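Local coordinates for AxyAgu115A (Amphibacillus xylanus NBRC 15112, PDB 6NPS), which probably removes glucuronic acid side groups from arabinoglucuronoxylan as an alpha-glucuronidase of glycoside hydrolase family 115, at residues K169-F174 and D466-F471; Y212-M217 and L446-V451; P429-Q434 and L461-D466. The protein carries 3 engineered substitutions. One frame throughout, in Å; residues are numbered along the deposited sequence.

Overall arrangement
All three contacts are built on the (beta/alpha)8 barrel of the family 115 domain and are largely buried, but they lie on different sides of its sheet. Contact 2 lies in the barrel interior, where residues of strands 212-214 and 446-450 meet across the intervening strand 170-174. Contacts 1 and 3 belong to the outer layer and both use helix 458-469: contact 1 sets it against strand 170-174, contact 3 against the neighbouring helix 428-440. Their chemistry differs accordingly. Across contact 3 the touching side chains meet through apolar atoms alone; in contact 2 two touching residues are also hydrogen-bonded to each other; contact 1 packs the aliphatic part of an arginine whose charged end is paired elsewhere.

Contact 1 of 3, residues K169-F174 and D466-F471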
# COMPACT_ATOMS: atom_id res chain seq x y z
N LYS A 169 -50.87 -8.58 -10.44
CA LYS A 169 -52.02 -8.51 -9.54
C LYS A 169 -51.74 -7.71 -8.26
O LYS A 169 -52.59 -6.90 -7.83
CB LYS A 169 -52.49 -9.91 -9.17
CG LYS A 169 -53.87 -9.86 -8.46
CD LYS A 169 -54.41 -11.27 -8.20
CE LYS A 169 -55.84 -11.21 -7.64
NZ LYS A 169 -56.36 -12.57 -7.25
N TYR A 170 -50.58 -7.93 -7.62
CA TYR A 170 -50.18 -7.20 -6.41
C TYR A 170 -48.87 -6.46 -6.65
O TYR A 170 -47.89 -7.08 -7.09
CB TYR A 170 -50.02 -8.16 -5.24
CG TYR A 170 -51.27 -8.97 -4.97
CD1 TYR A 170 -52.44 -8.35 -4.50
CD2 TYR A 170 -51.31 -10.36 -5.20
CE1 TYR A 170 -53.55 -9.08 -4.20
CE2 TYR A 170 -52.47 -11.10 -4.91
CZ TYR A 170 -53.58 -10.44 -4.42
OH TYR A 170 -54.75 -11.11 -4.14
N ARG A 171 -48.84 -5.16 -6.36
CA ARG A 171 -47.77 -4.27 -6.85
C ARG A 171 -47.44 -3.28 -5.74
O ARG A 171 -48.33 -2.54 -5.30
CB ARG A 171 -48.20 -3.47 -8.12
CG ARG A 171 -48.82 -4.25 -9.29
CD ARG A 171 -49.50 -3.30 -10.33
NE ARG A 171 -50.51 -2.42 -9.73
CZ ARG A 171 -51.72 -2.82 -9.32
NH1 ARG A 171 -52.09 -4.10 -9.48
NH2 ARG A 171 -52.55 -1.93 -8.79
N GLY A 172 -46.19 -3.26 -5.27
CA GLY A 172 -45.89 -2.27 -4.25
C GLY A 172 -44.44 -2.27 -3.81
O GLY A 172 -43.54 -2.70 -4.54
N PHE A 173 -44.24 -1.80 -2.57
CA PHE A 173 -42.91 -1.66 -2.04
C PHE A 173 -42.88 -1.92 -0.53
O PHE A 173 -43.90 -2.04 0.16
CB PHE A 173 -42.35 -0.26 -2.39
CG PHE A 173 -43.16 0.92 -1.83
CD1 PHE A 173 -43.01 1.34 -0.49
CD2 PHE A 173 -44.05 1.62 -2.65
CE1 PHE A 173 -43.73 2.44 0.02
CE2 PHE A 173 -44.78 2.73 -2.16
CZ PHE A 173 -44.62 3.14 -0.82
N PHE A 174 -41.64 -1.99 -0.05
CA PHE A 174 -41.26 -2.36 1.32
C PHE A 174 -40.41 -1.22 1.84
O PHE A 174 -39.35 -0.92 1.27
CB PHE A 174 -40.44 -3.66 1.27
CG PHE A 174 -39.84 -4.10 2.58
CD1 PHE A 174 -40.42 -3.77 3.80
CD2 PHE A 174 -38.70 -4.91 2.57
CE1 PHE A 174 -39.86 -4.20 4.99
CE2 PHE A 174 -38.13 -5.37 3.76
CZ PHE A 174 -38.72 -5.00 4.98
N ASP A 466 -44.98 1.43 -12.72
CA ASP A 466 -45.63 1.67 -14.01
C ASP A 466 -45.50 0.44 -14.88
O ASP A 466 -46.42 0.08 -15.62
CB ASP A 466 -44.99 2.87 -14.73
CG ASP A 466 -45.76 4.16 -14.52
OD1 ASP A 466 -47.01 4.11 -14.53
OD2 ASP A 466 -45.12 5.24 -14.34
N LEU A 467 -44.34 -0.22 -14.80
CA LEU A 467 -44.11 -1.50 -15.46
C LEU A 467 -45.06 -2.58 -14.94
O LEU A 467 -45.65 -3.33 -15.73
CB LEU A 467 -42.64 -1.91 -15.24
CG LEU A 467 -42.18 -3.18 -15.95
CD1 LEU A 467 -42.40 -3.01 -17.45
CD2 LEU A 467 -40.70 -3.44 -15.61
N ALA A 468 -45.24 -2.67 -13.61
CA ALA A 468 -46.17 -3.65 -13.04
C ALA A 468 -47.60 -3.37 -13.47
O ALA A 468 -48.38 -4.30 -13.72
CB ALA A 468 -46.10 -3.64 -11.50
N TYR A 469 -47.97 -2.09 -13.56
CA TYR A 469 -49.35 -1.75 -13.86
C TYR A 469 -49.69 -1.98 -15.33
O TYR A 469 -50.75 -2.52 -15.64
CB TYR A 469 -49.61 -0.30 -13.45
CG TYR A 469 -51.00 0.21 -13.78
CD1 TYR A 469 -52.11 -0.14 -13.00
CD2 TYR A 469 -51.21 1.05 -14.88
CE1 TYR A 469 -53.39 0.33 -13.31
CE2 TYR A 469 -52.49 1.53 -15.19
CZ TYR A 469 -53.57 1.17 -14.40
OH TYR A 469 -54.81 1.65 -14.71
N ASP A 470 -48.80 -1.59 -16.26
CA ASP A 470 -49.08 -1.66 -17.72
C ASP A 470 -47.87 -2.27 -18.42
O ASP A 470 -47.00 -1.58 -18.97
CB ASP A 470 -49.43 -0.28 -18.29
CG ASP A 470 -50.03 -0.35 -19.71
OD1 ASP A 470 -49.93 -1.40 -20.39
OD2 ASP A 470 -50.58 0.68 -20.15
N PHE A 471 -47.80 -3.60 -18.37
CA PHE A 471 -46.63 -4.26 -18.93
C PHE A 471 -46.62 -4.17 -20.46
O PHE A 471 -45.55 -4.18 -21.08
CB PHE A 471 -46.60 -5.71 -18.45
CG PHE A 471 -45.31 -6.39 -18.68
CD1 PHE A 471 -44.26 -6.22 -17.78
CD2 PHE A 471 -45.12 -7.17 -19.82
CE1 PHE A 471 -43.04 -6.83 -17.99
CE2 PHE A 471 -43.90 -7.80 -20.06
CZ PHE A 471 -42.86 -7.63 -19.16
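Arg171 NH2 is held by two acceptors, in a salt bridge to Glu95 OE1 and a hydrogen bond to Lys209 O; NH1 bonds Val168 O. These bonds fix the far end of a side chain that lies between the first strand of the (beta/alpha)8 barrel, 170-174, and the last turn of helix 458-469, which follows the eighth strand. Across this strand-to-helix interface the meeting is apolar. The CG of Arg171 stands beside its own backbone N and anti to the carbonyl carbon (chi1 -50°), and a bend at chi3 turns the guanidinium aside, leaving the methylenes to face the helix. At that point the helix presents the small Ala468, consistent with the close backbones, 6.4 Å between Arg171 CA and Ala468 CA. Tyr469 takes up the next position. Its CD1 sits over one face of the guanidinium, 4.3 Å from Arg171 NE, whereas NE itself lies at the edge of the tyrosine ring and near its plane, a loose approach with no stack. Further back, Arg171 CD lies 3.8 Å from Tyr469 N, and the methyl carbon CB of Ala468 is 3.6 Å from both CG and CD of Arg171.

Contact 2 of 3, residues Y212-M217 and L446-V451; sequences YLWPAM and LWIVNV
Strands 212-214 and 446-450 run in broadly the same direction, 40° apart, with their axes 8.3 Å from each other, the closest CA atoms being those of Tyr212 and Ile448. They are the second and eighth strands of the (beta/alpha)8 barrel, separated in the sheet by strand 170-174, and the side chains that meet here do so inside the barrel. Tyr212 and Trp214, two residues apart, project from the same side of their strand and are tied together: Trp214 NE1 donates to Tyr212 OH at 2.9 Å, nearly straight (164°) and in the indole plane. The bond helps set the rotation of the indole, with one face presented to strand 446-450. Ile448 extends CG1 anti to its backbone N (chi1 -178°), and an extended second torsion carries CD1 on to that face. The tyrosine ring is met obliquely by two methyl groups, with Tyr212 CE1 3.6 Å from Leu446 CD1 and 3.7 Å from Ile448 CD1. A phenylalanine at Tyr212 would take away the acceptor of the indole N-H, and Trp214 would probably be freer to turn. The closest packing is a CH-pi contact, in which Ile448 CD1 sits 3.3 Å from the centroid of the five-membered ring of Trp214, almost directly above it.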
# COMPACT_ATOMS: atom_id res chain seq x y z
N TYR A 212 -50.05 -2.64 -2.69
CA TYR A 212 -49.54 -3.61 -1.72
C TYR A 212 -48.34 -2.99 -1.00
O TYR A 212 -47.51 -2.36 -1.64
CB TYR A 212 -49.14 -4.90 -2.45
CG TYR A 212 -48.58 -6.07 -1.61
CD1 TYR A 212 -47.33 -6.60 -1.90
CD2 TYR A 212 -49.35 -6.70 -0.62
CE1 TYR A 212 -46.82 -7.67 -1.21
CE2 TYR A 212 -48.82 -7.78 0.11
CZ TYR A 212 -47.58 -8.27 -0.22
OH TYR A 212 -47.05 -9.33 0.47
N LEU A 213 -48.25 -3.18 0.32
CA LEU A 213 -47.20 -2.55 1.12
C LEU A 213 -46.66 -3.52 2.17
O LEU A 213 -47.45 -4.20 2.84
CB LEU A 213 -47.77 -1.29 1.81
CG LEU A 213 -46.86 -0.53 2.77
CD1 LEU A 213 -45.77 0.21 1.99
CD2 LEU A 213 -47.69 0.46 3.57
N TRP A 214 -45.32 -3.58 2.32
CA TRP A 214 -44.70 -4.06 3.54
C TRP A 214 -44.26 -2.84 4.35
O TRP A 214 -43.44 -2.03 3.86
CB TRP A 214 -43.49 -4.95 3.28
CG TRP A 214 -43.72 -6.28 2.59
CD1 TRP A 214 -44.93 -6.84 2.20
CD2 TRP A 214 -42.70 -7.21 2.20
NE1 TRP A 214 -44.69 -8.05 1.57
CE2 TRP A 214 -43.35 -8.29 1.56
CE3 TRP A 214 -41.29 -7.20 2.29
CZ2 TRP A 214 -42.63 -9.37 1.01
CZ3 TRP A 214 -40.59 -8.26 1.74
CH2 TRP A 214 -41.26 -9.33 1.10
N PRO A 215 -44.76 -2.67 5.56
CA PRO A 215 -44.44 -1.47 6.34
C PRO A 215 -43.10 -1.60 7.04
O PRO A 215 -42.44 -2.64 7.04
CB PRO A 215 -45.57 -1.42 7.36
CG PRO A 215 -45.86 -2.88 7.62
CD PRO A 215 -45.66 -3.59 6.29
N ALA A 216 -42.69 -0.48 7.63
CA ALA A 216 -41.48 -0.49 8.44
C ALA A 216 -41.65 -1.43 9.63
O ALA A 216 -42.74 -1.55 10.20
CB ALA A 216 -41.16 0.93 8.92
N MET A 217 -40.57 -2.14 9.96
CA MET A 217 -40.64 -3.24 10.90
C MET A 217 -39.41 -3.37 11.78
O MET A 217 -39.38 -4.28 12.61
CB MET A 217 -40.84 -4.57 10.16
CG MET A 217 -39.86 -4.73 9.01
SD MET A 217 -38.37 -5.75 9.27
CE MET A 217 -38.93 -7.26 8.49
N LEU A 446 -47.31 -11.12 -8.09
CA LEU A 446 -46.96 -10.17 -7.05
C LEU A 446 -45.57 -9.63 -7.34
O LEU A 446 -44.66 -10.41 -7.62
CB LEU A 446 -47.00 -10.86 -5.67
CG LEU A 446 -46.73 -9.98 -4.45
CD1 LEU A 446 -47.45 -10.56 -3.19
CD2 LEU A 446 -45.25 -9.96 -4.17
N TRP A 447 -45.40 -8.30 -7.26
CA TRP A 447 -44.09 -7.68 -7.43
C TRP A 447 -43.92 -6.69 -6.29
O TRP A 447 -44.74 -5.77 -6.14
CB TRP A 447 -43.95 -6.87 -8.74
CG TRP A 447 -43.71 -7.60 -10.03
CD1 TRP A 447 -43.84 -8.95 -10.27
CD2 TRP A 447 -43.34 -6.99 -11.27
NE1 TRP A 447 -43.54 -9.21 -11.59
CE2 TRP A 447 -43.25 -8.02 -12.23
CE3 TRP A 447 -43.08 -5.67 -11.67
CZ2 TRP A 447 -42.90 -7.77 -13.55
CZ3 TRP A 447 -42.72 -5.43 -13.01
CH2 TRP A 447 -42.66 -6.48 -13.93
N ILE A 448 -42.85 -6.82 -5.52
CA ILE A 448 -42.61 -5.83 -4.48
C ILE A 448 -41.12 -5.47 -4.48
O ILE A 448 -40.26 -6.32 -4.71
CB ILE A 448 -43.09 -6.38 -3.11
CG1 ILE A 448 -42.88 -5.33 -2.01
CG2 ILE A 448 -42.41 -7.74 -2.80
CD1 ILE A 448 -43.78 -5.54 -0.75
N VAL A 449 -40.80 -4.19 -4.25
CA VAL A 449 -39.40 -3.77 -4.25
C VAL A 449 -39.04 -3.17 -2.90
O VAL A 449 -39.80 -2.40 -2.33
CB VAL A 449 -39.08 -2.80 -5.43
CG1 VAL A 449 -40.08 -1.60 -5.48
CG2 VAL A 449 -37.63 -2.27 -5.34
N ASN A 450 -37.86 -3.54 -2.39
CA ASN A 450 -37.31 -2.89 -1.21
C ASN A 450 -36.77 -1.51 -1.57
O ASN A 450 -35.81 -1.40 -2.35
CB ASN A 450 -36.18 -3.76 -0.62
CG ASN A 450 -35.64 -3.24 0.70
OD1 ASN A 450 -35.63 -2.03 0.98
ND2 ASN A 450 -35.19 -4.17 1.54
N VAL A 451 -37.37 -0.46 -1.01
CA VAL A 451 -36.99 0.91 -1.35
C VAL A 451 -36.32 1.62 -0.19
O VAL A 451 -36.22 2.84 -0.20
CB VAL A 451 -38.17 1.77 -1.84
CG1 VAL A 451 -38.70 1.32 -3.19
CG2 VAL A 451 -39.26 1.80 -0.74

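Contact 3 of 3, residues P429-Q434 and L461-D466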
# COMPACT_ATOMS: atom_id res chain seq x y z
N PRO A 429 -32.40 0.74 -17.25
CA PRO A 429 -32.19 -0.38 -18.19
C PRO A 429 -32.01 -1.71 -17.53
O PRO A 429 -32.48 -2.73 -18.05
CB PRO A 429 -30.90 0.05 -18.94
CG PRO A 429 -31.00 1.55 -18.96
CD PRO A 429 -31.55 1.91 -17.59
N LYS A 430 -31.30 -1.74 -16.40
CA LYS A 430 -31.12 -2.98 -15.66
C LYS A 430 -32.43 -3.45 -15.04
O LYS A 430 -32.78 -4.64 -15.11
CB LYS A 430 -30.07 -2.76 -14.58
CG LYS A 430 -29.92 -3.89 -13.56
CD LYS A 430 -29.11 -5.03 -14.10
CE LYS A 430 -28.83 -6.08 -13.00
NZ LYS A 430 -27.59 -5.83 -12.22
N ILE A 431 -33.17 -2.53 -14.43
CA ILE A 431 -34.47 -2.89 -13.85
C ILE A 431 -35.39 -3.45 -14.92
O ILE A 431 -36.10 -4.44 -14.70
CB ILE A 431 -35.13 -1.68 -13.15
CG1 ILE A 431 -34.25 -1.19 -12.01
CG2 ILE A 431 -36.50 -2.06 -12.56
CD1 ILE A 431 -34.68 0.21 -11.51
N TRP A 432 -35.43 -2.78 -16.10
CA TRP A 432 -36.28 -3.26 -17.18
C TRP A 432 -35.87 -4.67 -17.59
O TRP A 432 -36.72 -5.56 -17.74
CB TRP A 432 -36.23 -2.30 -18.38
CG TRP A 432 -37.02 -2.77 -19.56
CD1 TRP A 432 -38.30 -2.43 -19.85
CD2 TRP A 432 -36.59 -3.68 -20.58
NE1 TRP A 432 -38.70 -3.07 -20.99
CE2 TRP A 432 -37.67 -3.83 -21.47
CE3 TRP A 432 -35.40 -4.37 -20.83
CZ2 TRP A 432 -37.61 -4.66 -22.59
CZ3 TRP A 432 -35.34 -5.19 -21.95
CH2 TRP A 432 -36.43 -5.32 -22.82
N GLU A 433 -34.56 -4.90 -17.76
CA GLU A 433 -34.11 -6.20 -18.24
C GLU A 433 -34.44 -7.31 -17.24
O GLU A 433 -34.86 -8.40 -17.62
CB GLU A 433 -32.60 -6.16 -18.51
CG GLU A 433 -32.04 -7.43 -19.14
CD GLU A 433 -31.31 -8.30 -18.11
OE1 GLU A 433 -30.92 -7.76 -17.05
OE2 GLU A 433 -31.13 -9.52 -18.37
N GLN A 434 -34.20 -7.06 -15.97
CA GLN A 434 -34.46 -8.11 -14.98
C GLN A 434 -35.96 -8.32 -14.79
O GLN A 434 -36.45 -9.46 -14.77
CB GLN A 434 -33.79 -7.73 -13.65
CG GLN A 434 -32.28 -7.69 -13.70
CD GLN A 434 -31.69 -9.07 -13.91
OE1 GLN A 434 -31.87 -9.96 -13.10
NE2 GLN A 434 -30.99 -9.25 -15.02
N LEU A 461 -38.80 3.74 -8.51
CA LEU A 461 -40.07 3.24 -7.96
C LEU A 461 -41.23 3.54 -8.91
O LEU A 461 -42.11 2.70 -9.12
CB LEU A 461 -40.32 3.85 -6.56
CG LEU A 461 -41.69 3.46 -5.93
CD1 LEU A 461 -41.76 1.94 -5.77
CD2 LEU A 461 -41.92 4.19 -4.59
N SER A 462 -41.27 4.75 -9.47
CA SER A 462 -42.31 5.08 -10.44
C SER A 462 -42.25 4.10 -11.62
O SER A 462 -43.28 3.58 -12.07
CB SER A 462 -42.13 6.53 -10.92
OG SER A 462 -42.36 7.51 -9.90
N PHE A 463 -41.03 3.82 -12.10
CA PHE A 463 -40.85 2.92 -13.24
C PHE A 463 -41.31 1.50 -12.90
O PHE A 463 -42.00 0.85 -13.69
CB PHE A 463 -39.37 2.92 -13.67
CG PHE A 463 -39.12 1.97 -14.82
CD1 PHE A 463 -39.68 2.23 -16.05
CD2 PHE A 463 -38.40 0.79 -14.63
CE1 PHE A 463 -39.55 1.34 -17.11
CE2 PHE A 463 -38.23 -0.11 -15.70
CZ PHE A 463 -38.81 0.18 -16.93
N PHE A 464 -40.87 0.99 -11.74
CA PHE A 464 -41.18 -0.36 -11.31
C PHE A 464 -42.70 -0.57 -11.23
O PHE A 464 -43.24 -1.54 -11.77
CB PHE A 464 -40.53 -0.60 -9.94
CG PHE A 464 -40.68 -2.01 -9.39
CD1 PHE A 464 -41.70 -2.31 -8.51
CD2 PHE A 464 -39.74 -2.99 -9.69
CE1 PHE A 464 -41.86 -3.61 -7.97
CE2 PHE A 464 -39.87 -4.29 -9.19
CZ PHE A 464 -40.93 -4.59 -8.29
N LEU A 465 -43.40 0.40 -10.64
CA LEU A 465 -44.85 0.30 -10.51
C LEU A 465 -45.59 0.65 -11.82
O LEU A 465 -46.73 0.18 -12.02
CB LEU A 465 -45.32 1.21 -9.36
CG LEU A 465 -44.84 0.70 -7.97
CD1 LEU A 465 -45.27 1.61 -6.86
CD2 LEU A 465 -45.35 -0.72 -7.69
N ASP A 466 -44.98 1.43 -12.72
CA ASP A 466 -45.63 1.67 -14.01
C ASP A 466 -45.50 0.44 -14.88
O ASP A 466 -46.42 0.08 -15.62
CB ASP A 466 -44.99 2.87 -14.73
CG ASP A 466 -45.76 4.16 -14.52
OD1 ASP A 466 -47.01 4.11 -14.53
OD2 ASP A 466 -45.12 5.24 -14.34
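Phe463 reaches across to helix 428-440 edge-first and enters between Ile431 and Trp432. Its CG is anti to the backbone N (chi1 178°), which sends the ring out from helix 458-469 toward the neighbouring backbone, and the rim carbons CD2, CE2 and CZ do the touching. CE2 comes in over the main chain, 3.9 Å from Trp432 N, with Trp432 CA lying in the plane of the phenyl ring. One atom further round, Phe463 CZ meets Trp432 twice, at 3.9 Å from CB and 3.9 Å from CD1. Trp432 receives it at the edge of its indole, in the plane, so the two rings meet rim to rim without stacking. With CG of Trp432 set opposite its backbone N, CB and CD1 stay beside the phenyl rim while the rest of the indole leads away from helix 458-469.

The two helices flank strand 446-450 in the outer layer of the (beta/alpha)8 barrel: 428-440 leads into this eighth strand and 458-469 follows it. They run side by side at 22°, their axes 10.7 Å apart, a separation bridged by large side chains. Ile431 supplies the middle of the seam through its CG2 branch. CG2 lies 4.0 Å from Phe463 CD2 and, more loosely, 4.4 Å from Phe464 CD2, in each case at the ring edge; it thus sits close to the rims of two successive phenylalanines that diverge from the helix. The Phe464 ring turns in toward the barrel sheet, where it packs on Val449 and meets the Trp447 ring. Tyr485 of helix 482-494 also meets the Phe463 ring edge-to-face, and Thr482 touches both Phe463 and Trp432.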